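PDB 4RK1: ribose transcriptional regulator from Enterococcus faecium DO, which binds ribose in its sugar-binding domain and probably acts, like other LacI-family repressors, as a ribose-responsive regulator of transcription. Local coordinates for residues B[219-224]-B[269-274]; B[188-191]-B[195-198]; B[118-123]-B[145-150]. One frame throughout, in Å; residues are numbered along the deposited sequence.

Contact 1 of 3, residues B[219-224]-B[269-274]; sequences YDNIDM and RFEKRF. Unlike the reference sequence in segment 269-274: F270 (reference Leu). With RIB (alpha-D-ribofuranose), chain K.
R273 and N221 meet through one shared oxygen. From CB the arginine starts with CG anti to its own carbonyl carbon (chi1 -58°), and the chain then runs extended from CG to NE. That reach carries the guanidinium over to the loop 219-224. CB of E271 lies over one face of the guanidinium, offset toward the rim. CZ has N221 OD1 in front of it. NH2 donates to N221 OD1 at 2.8 Å, the straighter of the two bonds with an N-H...O angle of 151°. NH1 donates to the same OD1 at 3.0 Å and is more bent. The grip is end-on. OD1 lies close to the guanidinium plane, and both nitrogens come to it from the same face of the amide, tilted from its plane. The amide and guanidinium planes are 21° apart. NH1 has a second acceptor, the backbone O of L232, which helps to hold the rotation of the group.

N221 follows D220 in the loop after strand 215-218. R273 lies just past strand 263-271. This is the C-terminal lobe of the periplasmic-binding-protein fold used by LacI-family regulators, at the edge of the sugar cleft. CB of N221 points to segment 269-274, and with CG anti to the backbone N the amide OD1 reaches the R273 guanidinium. Its CG also packs on CG of E271 at 4.1 Å, where amide and carboxylate planes are nearly parallel.

D220 turns to the other side of the loop and belongs to the ribose pocket. Its OD1 accepts a hydrogen bond from O3 of the sugar at 2.6 Å. D94, Q95, N139, R143, N192 and Q237 also bind the ribose. The backbone of D220 pairs with I235 and Q237.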
loop_
_atom_site.group_PDB
_atom_site.type_symbol
_atom_site.label_atom_id
_atom_site.label_comp_id
_atom_site.label_asym_id
_atom_site.label_seq_id
_atom_site.Cartn_x
_atom_site.Cartn_y
_atom_site.Cartn_z
ATOM N N TYR B 219 4.690 -10.996 -10.377
ATOM C CA TYR B 219 4.919 -9.882 -11.303
ATOM C C TYR B 219 4.803 -8.557 -10.568
ATOM O O TYR B 219 3.797 -8.314 -9.878
ATOM C CB TYR B 219 3.910 -9.915 -12.471
ATOM C CG TYR B 219 4.426 -9.295 -13.754
ATOM C CD1 TYR B 219 4.480 -7.908 -13.920
ATOM C CD2 TYR B 219 4.875 -10.102 -14.806
ATOM C CE1 TYR B 219 4.954 -7.343 -15.100
ATOM C CE2 TYR B 219 5.354 -9.554 -15.983
ATOM C CZ TYR B 219 5.393 -8.180 -16.136
ATOM O OH TYR B 219 5.893 -7.665 -17.319
ATOM N N ASP B 220 5.853 -7.740 -10.732
ATOM C CA ASP B 220 5.977 -6.321 -10.308
ATOM C C ASP B 220 7.307 -6.076 -9.593
ATOM O O ASP B 220 7.973 -5.093 -9.862
ATOM C CB ASP B 220 4.856 -5.824 -9.383
ATOM C CG ASP B 220 3.548 -5.598 -10.100
ATOM O OD1 ASP B 220 3.518 -5.591 -11.360
ATOM O OD2 ASP B 220 2.541 -5.437 -9.379
ATOM N N ASN B 221 7.660 -6.981 -8.681
ATOM C CA ASN B 221 8.725 -6.774 -7.713
ATOM C C ASN B 221 8.424 -5.638 -6.735
ATOM O O ASN B 221 9.259 -4.776 -6.495
ATOM C CB ASN B 221 10.080 -6.546 -8.406
ATOM C CG ASN B 221 11.249 -6.646 -7.443
ATOM O OD1 ASN B 221 11.285 -7.525 -6.581
ATOM N ND2 ASN B 221 12.200 -5.734 -7.573
ATOM N N ILE B 222 7.230 -5.637 -6.158
ATOM C CA ILE B 222 6.951 -4.718 -5.048
ATOM C C ILE B 222 7.845 -5.112 -3.869
ATOM O O ILE B 222 8.323 -6.250 -3.803
ATOM C CB ILE B 222 5.444 -4.662 -4.681
ATOM C CG1 ILE B 222 4.894 -6.043 -4.270
ATOM C CG2 ILE B 222 4.644 -4.108 -5.854
ATOM C CD1 ILE B 222 3.513 -5.990 -3.644
ATOM N N ASP B 223 8.122 -4.161 -2.977
ATOM C CA ASP B 223 9.071 -4.375 -1.864
ATOM C C ASP B 223 8.795 -5.635 -1.038
ATOM O O ASP B 223 9.731 -6.338 -0.640
ATOM C CB ASP B 223 9.078 -3.158 -0.908
ATOM C CG ASP B 223 9.823 -1.964 -1.472
ATOM O OD1 ASP B 223 10.444 -2.085 -2.545
ATOM O OD2 ASP B 223 9.786 -0.890 -0.835
HETATM N N MSE B 224 7.518 -5.926 -0.796
HETATM C CA MSE B 224 7.116 -7.080 0.037
HETATM C C MSE B 224 7.675 -8.411 -0.413
HETATM O O MSE B 224 7.819 -9.336 0.412
HETATM C CB MSE B 224 5.585 -7.114 0.143
HETATM C CG MSE B 224 5.051 -8.034 1.238
HETATM SE SE MSE B 224 5.421 -7.289 3.032
HETATM C CE MSE B 224 5.402 -8.937 4.117
ATOM N N ARG B 269 12.702 -6.919 -15.825
ATOM C CA ARG B 269 13.743 -7.923 -15.650
ATOM C C ARG B 269 13.375 -8.986 -14.662
ATOM O O ARG B 269 12.566 -8.791 -13.765
ATOM C CB ARG B 269 15.062 -7.301 -15.223
ATOM C CG ARG B 269 15.053 -6.606 -13.883
ATOM C CD ARG B 269 16.250 -5.667 -13.751
ATOM N NE ARG B 269 16.237 -4.639 -14.800
ATOM C CZ ARG B 269 16.966 -4.649 -15.920
ATOM N NH1 ARG B 269 16.833 -3.656 -16.793
ATOM N NH2 ARG B 269 17.823 -5.633 -16.190
ATOM N N PHE B 270 14.023 -10.117 -14.833
ATOM C CA PHE B 270 13.735 -11.277 -14.047
ATOM C C PHE B 270 14.440 -11.141 -12.717
ATOM O O PHE B 270 15.622 -10.805 -12.677
ATOM C CB PHE B 270 14.231 -12.507 -14.777
ATOM C CG PHE B 270 13.861 -13.762 -14.090
ATOM C CD1 PHE B 270 12.567 -14.227 -14.151
ATOM C CD2 PHE B 270 14.789 -14.449 -13.339
ATOM C CE1 PHE B 270 12.211 -15.374 -13.493
ATOM C CE2 PHE B 270 14.437 -15.605 -12.690
ATOM C CZ PHE B 270 13.147 -16.062 -12.766
ATOM N N GLU B 271 13.709 -11.355 -11.628
ATOM C CA GLU B 271 14.299 -11.300 -10.282
ATOM C C GLU B 271 14.209 -12.684 -9.674
ATOM O O GLU B 271 13.149 -13.098 -9.196
ATOM C CB GLU B 271 13.585 -10.277 -9.390
ATOM C CG GLU B 271 13.688 -8.838 -9.842
ATOM C CD GLU B 271 15.104 -8.286 -9.794
ATOM O OE1 GLU B 271 15.941 -8.844 -9.066
ATOM O OE2 GLU B 271 15.384 -7.287 -10.490
ATOM N N LYS B 272 15.325 -13.403 -9.713
ATOM C CA LYS B 272 15.353 -14.789 -9.297
ATOM C C LYS B 272 15.572 -14.876 -7.806
ATOM O O LYS B 272 16.610 -14.455 -7.296
ATOM C CB LYS B 272 16.462 -15.559 -10.021
ATOM C CG LYS B 272 16.319 -17.065 -9.865
ATOM C CD LYS B 272 17.426 -17.833 -10.569
ATOM C CE LYS B 272 17.355 -19.310 -10.213
ATOM N NZ LYS B 272 18.349 -20.128 -10.959
ATOM N N ARG B 273 14.600 -15.442 -7.103
ATOM C CA ARG B 273 14.717 -15.595 -5.666
ATOM C C ARG B 273 14.518 -17.069 -5.327
ATOM O O ARG B 273 15.225 -17.911 -5.891
ATOM C CB ARG B 273 13.792 -14.610 -4.925
ATOM C CG ARG B 273 14.077 -13.160 -5.290
ATOM C CD ARG B 273 13.579 -12.184 -4.245
ATOM N NE ARG B 273 13.899 -10.812 -4.603
ATOM C CZ ARG B 273 13.103 -9.983 -5.267
ATOM N NH1 ARG B 273 11.878 -10.344 -5.671
ATOM N NH2 ARG B 273 13.536 -8.764 -5.525
ATOM N N PHE B 274 13.572 -17.408 -4.458
ATOM C CA PHE B 274 13.558 -18.752 -3.874
ATOM C C PHE B 274 12.209 -19.443 -3.885
ATOM O O PHE B 274 12.016 -20.443 -3.189
ATOM C CB PHE B 274 14.127 -18.660 -2.462
ATOM C CG PHE B 274 15.586 -18.316 -2.447
ATOM C CD1 PHE B 274 16.537 -19.284 -2.731
ATOM C CD2 PHE B 274 16.009 -17.015 -2.211
ATOM C CE1 PHE B 274 17.889 -18.967 -2.750
ATOM C CE2 PHE B 274 17.360 -16.693 -2.225
ATOM C CZ PHE B 274 18.300 -17.675 -2.492
HETATM O O5 RIB K . 0.182 -5.019 -9.508
HETATM C C5 RIB K . -0.906 -4.279 -10.076
HETATM C C4 RIB K . -0.871 -4.509 -11.521
HETATM O O4 RIB K . -1.913 -3.770 -12.183
HETATM C C3 RIB K . 0.532 -4.022 -11.851
HETATM O O3 RIB K . 1.197 -5.143 -12.401
HETATM C C2 RIB K . 0.291 -2.844 -12.772
HETATM O O2 RIB K . 1.080 -2.897 -13.950
HETATM C C1 RIB K . -1.238 -2.772 -12.968
HETATM O O1 RIB K . -1.621 -2.816 -14.329
#

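Contact 2 of 3, residues B[188-191]-B[195-198]; sequences VFAL and LAFG
A190 on strand 187-190 packs against L195 and A196 on helix 193-205. These are the first strand and the helix of a beta-alpha-beta unit that strand 215-218 completes. After a short turn the helix packs over the strand.

The polar contacts run to neighbours. V188 and A190 pair through their backbones with I217 of the next strand, and F189 pairs with A129 and V131 on the other side. The side chain of N192 bonds to the backbone N of L195, and N192 also hydrogen-bonds the ribose, so the start of this helix borders the sugar pocket.

The interaction across the two segments is apolar, with no hydrogen bond between them. The methyl of A190 points at the helix and sits against its first turn. It meets CB of A196 at 3.9 Å and CB of L195 at 4.1 Å. The two alanines have no side chain beyond CB, and their CA atoms come within 5.5 Å. The backbone of the helix takes part too, since A190 CB lies 3.7 Å from A196 N. A second apolar patch involves the rest of the L195 side chain. Its chi1 of -75° sets CG beside the backbone N, and CD1 reaches L191, just past the strand. L195 CD1 lies 3.9 Å from the backbone N of L191 and 4.4 Å from L191 CB.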
loop_
_atom_site.group_PDB
_atom_site.type_symbol
_atom_site.label_atom_id
_atom_site.label_comp_id
_atom_site.label_asym_id
_atom_site.label_seq_id
_atom_site.Cartn_x
_atom_site.Cartn_y
_atom_site.Cartn_z
ATOM N N VAL B 188 3.271 -22.116 -11.115
ATOM C CA VAL B 188 2.243 -21.076 -11.138
ATOM C C VAL B 188 2.835 -19.740 -11.571
ATOM O O VAL B 188 3.847 -19.301 -11.018
ATOM C CB VAL B 188 1.594 -20.863 -9.751
ATOM C CG1 VAL B 188 0.444 -19.857 -9.846
ATOM C CG2 VAL B 188 1.110 -22.182 -9.167
ATOM N N PHE B 189 2.197 -19.103 -12.545
ATOM C CA PHE B 189 2.474 -17.703 -12.886
ATOM C C PHE B 189 1.317 -16.858 -12.368
ATOM O O PHE B 189 0.196 -16.948 -12.870
ATOM C CB PHE B 189 2.655 -17.530 -14.400
ATOM C CG PHE B 189 2.942 -16.098 -14.854
ATOM C CD1 PHE B 189 3.617 -15.188 -14.045
ATOM C CD2 PHE B 189 2.556 -15.680 -16.122
ATOM C CE1 PHE B 189 3.870 -13.896 -14.479
ATOM C CE2 PHE B 189 2.818 -14.392 -16.564
ATOM C CZ PHE B 189 3.478 -13.498 -15.741
ATOM N N ALA B 190 1.596 -16.067 -11.337
ATOM C CA ALA B 190 0.639 -15.111 -10.781
ATOM C C ALA B 190 0.856 -13.773 -11.452
ATOM O O ALA B 190 1.977 -13.282 -11.498
ATOM C CB ALA B 190 0.830 -14.983 -9.275
ATOM N N LEU B 191 -0.211 -13.167 -11.964
ATOM C CA LEU B 191 -0.046 -11.989 -12.818
ATOM C C LEU B 191 0.301 -10.687 -12.066
ATOM O O LEU B 191 0.580 -9.664 -12.688
ATOM C CB LEU B 191 -1.236 -11.812 -13.750
ATOM C CG LEU B 191 -1.123 -12.533 -15.106
ATOM C CD1 LEU B 191 -0.054 -11.881 -15.975
ATOM C CD2 LEU B 191 -0.826 -14.007 -14.963
ATOM N N LEU B 195 -1.435 -11.252 -5.937
ATOM C CA LEU B 195 -1.980 -12.580 -6.215
ATOM C C LEU B 195 -1.070 -13.672 -5.672
ATOM O O LEU B 195 -1.543 -14.625 -5.058
ATOM C CB LEU B 195 -2.188 -12.777 -7.713
ATOM C CG LEU B 195 -3.396 -12.058 -8.321
ATOM C CD1 LEU B 195 -3.304 -12.108 -9.835
ATOM C CD2 LEU B 195 -4.715 -12.679 -7.862
ATOM N N ALA B 196 0.238 -13.547 -5.888
ATOM C CA ALA B 196 1.152 -14.556 -5.376
ATOM C C ALA B 196 1.094 -14.649 -3.848
ATOM O O ALA B 196 1.147 -15.758 -3.298
ATOM C CB ALA B 196 2.583 -14.304 -5.855
ATOM N N PHE B 197 1.008 -13.504 -3.164
ATOM C CA PHE B 197 0.956 -13.508 -1.693
ATOM C C PHE B 197 -0.294 -14.262 -1.206
ATOM O O PHE B 197 -0.240 -15.005 -0.232
ATOM C CB PHE B 197 0.932 -12.103 -1.111
ATOM C CG PHE B 197 2.110 -11.237 -1.492
ATOM C CD1 PHE B 197 3.302 -11.781 -1.943
ATOM C CD2 PHE B 197 2.008 -9.853 -1.389
ATOM C CE1 PHE B 197 4.363 -10.968 -2.285
ATOM C CE2 PHE B 197 3.067 -9.037 -1.728
ATOM C CZ PHE B 197 4.247 -9.593 -2.177
ATOM N N GLY B 198 -1.410 -14.052 -1.894
ATOM C CA GLY B 198 -2.632 -14.822 -1.656
ATOM C C GLY B 198 -2.426 -16.316 -1.729
ATOM O O GLY B 198 -2.899 -17.057 -0.861
#

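Contact 3 of 3, residues B[118-123]-B[145-150]; sequences MHLLSL and EGFKSA
The methyl of A150 is received by M118, a selenomethionine, and L121 on the facing helix. M118 bends at every side-chain torsion. A chi1 of -63° starts the chain on the side of the backbone N, and chi2 and chi3 turn it again. The fold-back lays the side chain along A150. SE of M118 touches A150 CB at 3.7 Å, and CG of M118 touches it at 3.8 Å. The backbone joins in, with M118 N also 3.7 Å from A150 CB. The two CA atoms are 5.5 Å apart, which the small alanine permits.

L121 lies one turn further along. Its chi2 of 158° carries CD1 out to the other helix. L121 CD1 rests 3.4 Å from the backbone O of A150 and 4.0 Å from its CB. Y154 packs on both M118 and L121.

L120 makes the third contact. Its CD1 comes to the edge of the F147 ring, near the ring plane, and meets CE1 at 4.3 Å. The same ring packs on I128 and L130 of strand 128-133 and meets the ring of F189. L120 and L121 also lie on I128, so both helices share this strand.

Within segment 118-123, S122 OG donates to the backbone O of H119, which L123 N also uses. No hydrogen bond joins the two segments. The axes of 118-122 and 145-150 come within 10.0 Å and cross at -31°, running in roughly the same direction. Two neighbouring helices, 109-122 and 138-153, pack side by side on one face of a largely parallel sheet. This is the layered alpha/beta architecture of the periplasmic-binding-protein fold.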
loop_
_atom_site.group_PDB
_atom_site.type_symbol
_atom_site.label_atom_id
_atom_site.label_comp_id
_atom_site.label_asym_id
_atom_site.label_seq_id
_atom_site.Cartn_x
_atom_site.Cartn_y
_atom_site.Cartn_z
HETATM N N MSE B 118 9.436 -18.803 -19.682
HETATM C CA MSE B 118 10.705 -19.472 -20.002
HETATM C C MSE B 118 11.382 -19.973 -18.754
HETATM O O MSE B 118 12.002 -21.049 -18.759
HETATM C CB MSE B 118 11.648 -18.576 -20.814
HETATM C CG MSE B 118 11.098 -18.175 -22.182
HETATM SE SE MSE B 118 10.883 -19.683 -23.445
HETATM C CE MSE B 118 12.810 -19.863 -23.850
ATOM N N HIS B 119 11.253 -19.228 -17.657
ATOM C CA HIS B 119 11.831 -19.651 -16.388
ATOM C C HIS B 119 11.179 -20.937 -15.850
ATOM O O HIS B 119 11.874 -21.908 -15.522
ATOM C CB HIS B 119 11.714 -18.535 -15.349
ATOM C CG HIS B 119 12.244 -18.913 -14.000
ATOM N ND1 HIS B 119 13.587 -19.101 -13.752
ATOM C CD2 HIS B 119 11.610 -19.145 -12.825
ATOM C CE1 HIS B 119 13.759 -19.427 -12.482
ATOM N NE2 HIS B 119 12.575 -19.460 -11.899
ATOM N N LEU B 120 9.851 -20.944 -15.759
ATOM C CA LEU B 120 9.130 -22.131 -15.291
ATOM C C LEU B 120 9.370 -23.345 -16.194
ATOM O O LEU B 120 9.556 -24.460 -15.705
ATOM C CB LEU B 120 7.620 -21.852 -15.181
ATOM C CG LEU B 120 7.164 -20.927 -14.033
ATOM C CD1 LEU B 120 5.665 -20.683 -14.093
ATOM C CD2 LEU B 120 7.547 -21.493 -12.676
ATOM N N LEU B 121 9.363 -23.126 -17.503
ATOM C CA LEU B 121 9.583 -24.207 -18.461
ATOM C C LEU B 121 11.018 -24.728 -18.410
ATOM O O LEU B 121 11.224 -25.931 -18.515
ATOM C CB LEU B 121 9.218 -23.766 -19.877
ATOM C CG LEU B 121 7.740 -23.451 -20.076
ATOM C CD1 LEU B 121 7.514 -22.544 -21.280
ATOM C CD2 LEU B 121 6.907 -24.721 -20.178
ATOM N N SER B 122 12.005 -23.851 -18.206
ATOM C CA SER B 122 13.395 -24.296 -18.059
ATOM C C SER B 122 13.563 -25.199 -16.846
ATOM O O SER B 122 14.467 -26.036 -16.806
ATOM C CB SER B 122 14.351 -23.117 -17.917
ATOM O OG SER B 122 14.212 -22.509 -16.644
ATOM N N LEU B 123 12.701 -25.016 -15.852
ATOM C CA LEU B 123 12.739 -25.832 -14.634
ATOM C C LEU B 123 12.018 -27.174 -14.781
ATOM O O LEU B 123 12.045 -27.995 -13.862
ATOM C CB LEU B 123 12.156 -25.043 -13.455
ATOM C CG LEU B 123 13.005 -23.853 -13.001
ATOM C CD1 LEU B 123 12.207 -22.998 -12.038
ATOM C CD2 LEU B 123 14.320 -24.294 -12.378
ATOM N N GLU B 145 -0.029 -13.155 -23.121
ATOM C CA GLU B 145 0.379 -13.471 -24.486
ATOM C C GLU B 145 1.867 -13.814 -24.557
ATOM O O GLU B 145 2.253 -14.764 -25.233
ATOM C CB GLU B 145 0.046 -12.316 -25.434
ATOM C CG GLU B 145 -1.447 -12.075 -25.629
ATOM C CD GLU B 145 -2.152 -13.278 -26.221
ATOM O OE1 GLU B 145 -1.690 -13.763 -27.274
ATOM O OE2 GLU B 145 -3.154 -13.739 -25.628
ATOM N N GLY B 146 2.696 -13.060 -23.847
ATOM C CA GLY B 146 4.126 -13.352 -23.816
ATOM C C GLY B 146 4.402 -14.696 -23.172
ATOM O O GLY B 146 5.284 -15.450 -23.608
ATOM N N PHE B 147 3.642 -15.000 -22.124
ATOM C CA PHE B 147 3.737 -16.294 -21.470
ATOM C C PHE B 147 3.362 -17.431 -22.431
ATOM O O PHE B 147 4.015 -18.478 -22.458
ATOM C CB PHE B 147 2.838 -16.320 -20.246
ATOM C CG PHE B 147 3.028 -17.518 -19.386
ATOM C CD1 PHE B 147 4.015 -17.529 -18.414
ATOM C CD2 PHE B 147 2.218 -18.632 -19.533
ATOM C CE1 PHE B 147 4.188 -18.625 -17.598
ATOM C CE2 PHE B 147 2.398 -19.737 -18.724
ATOM C CZ PHE B 147 3.388 -19.734 -17.765
ATOM N N LYS B 148 2.316 -17.221 -23.216
ATOM C CA LYS B 148 1.905 -18.215 -24.216
ATOM C C LYS B 148 2.939 -18.397 -25.321
ATOM O O LYS B 148 3.093 -19.487 -25.854
ATOM C CB LYS B 148 0.551 -17.851 -24.818
ATOM C CG LYS B 148 -0.616 -18.109 -23.877
ATOM C CD LYS B 148 -1.910 -17.541 -24.434
ATOM C CE LYS B 148 -3.109 -18.020 -23.630
ATOM N NZ LYS B 148 -4.385 -17.433 -24.120
ATOM N N SER B 149 3.639 -17.323 -25.670
ATOM C CA SER B 149 4.763 -17.392 -26.605
ATOM C C SER B 149 5.864 -18.318 -26.085
ATOM O O SER B 149 6.439 -19.084 -26.850
ATOM C CB SER B 149 5.320 -15.985 -26.863
ATOM O OG SER B 149 6.335 -15.997 -27.839
ATOM N N ALA B 150 6.150 -18.256 -24.782
ATOM C CA ALA B 150 7.090 -19.182 -24.160
ATOM C C ALA B 150 6.598 -20.628 -24.246
ATOM O O ALA B 150 7.372 -21.529 -24.547
ATOM C CB ALA B 150 7.362 -18.794 -22.709
#

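Contact 3 comes first along the chain, then contact 2, then contact 1. Their centres lie about 12 Å (contacts 1 and 2), about 15 Å (2 and 3) and about 16 Å (1 and 3) apart. Strand 187-190 stands between helix 193-205 and the helix pair of contact 3. V188 O of contact 2 meets L120 CD1 of contact 3. On the helix 193-205 side, I222 and M224 of contact 1 lie on F197. F270 of contact 1 meets H119 of contact 3. All three contacts lie in one lobe. Contacts 1 and 2 also touch the second subunit. The loop 219-224 carries D220 at the ribose and D223 and M224 at the second subunit.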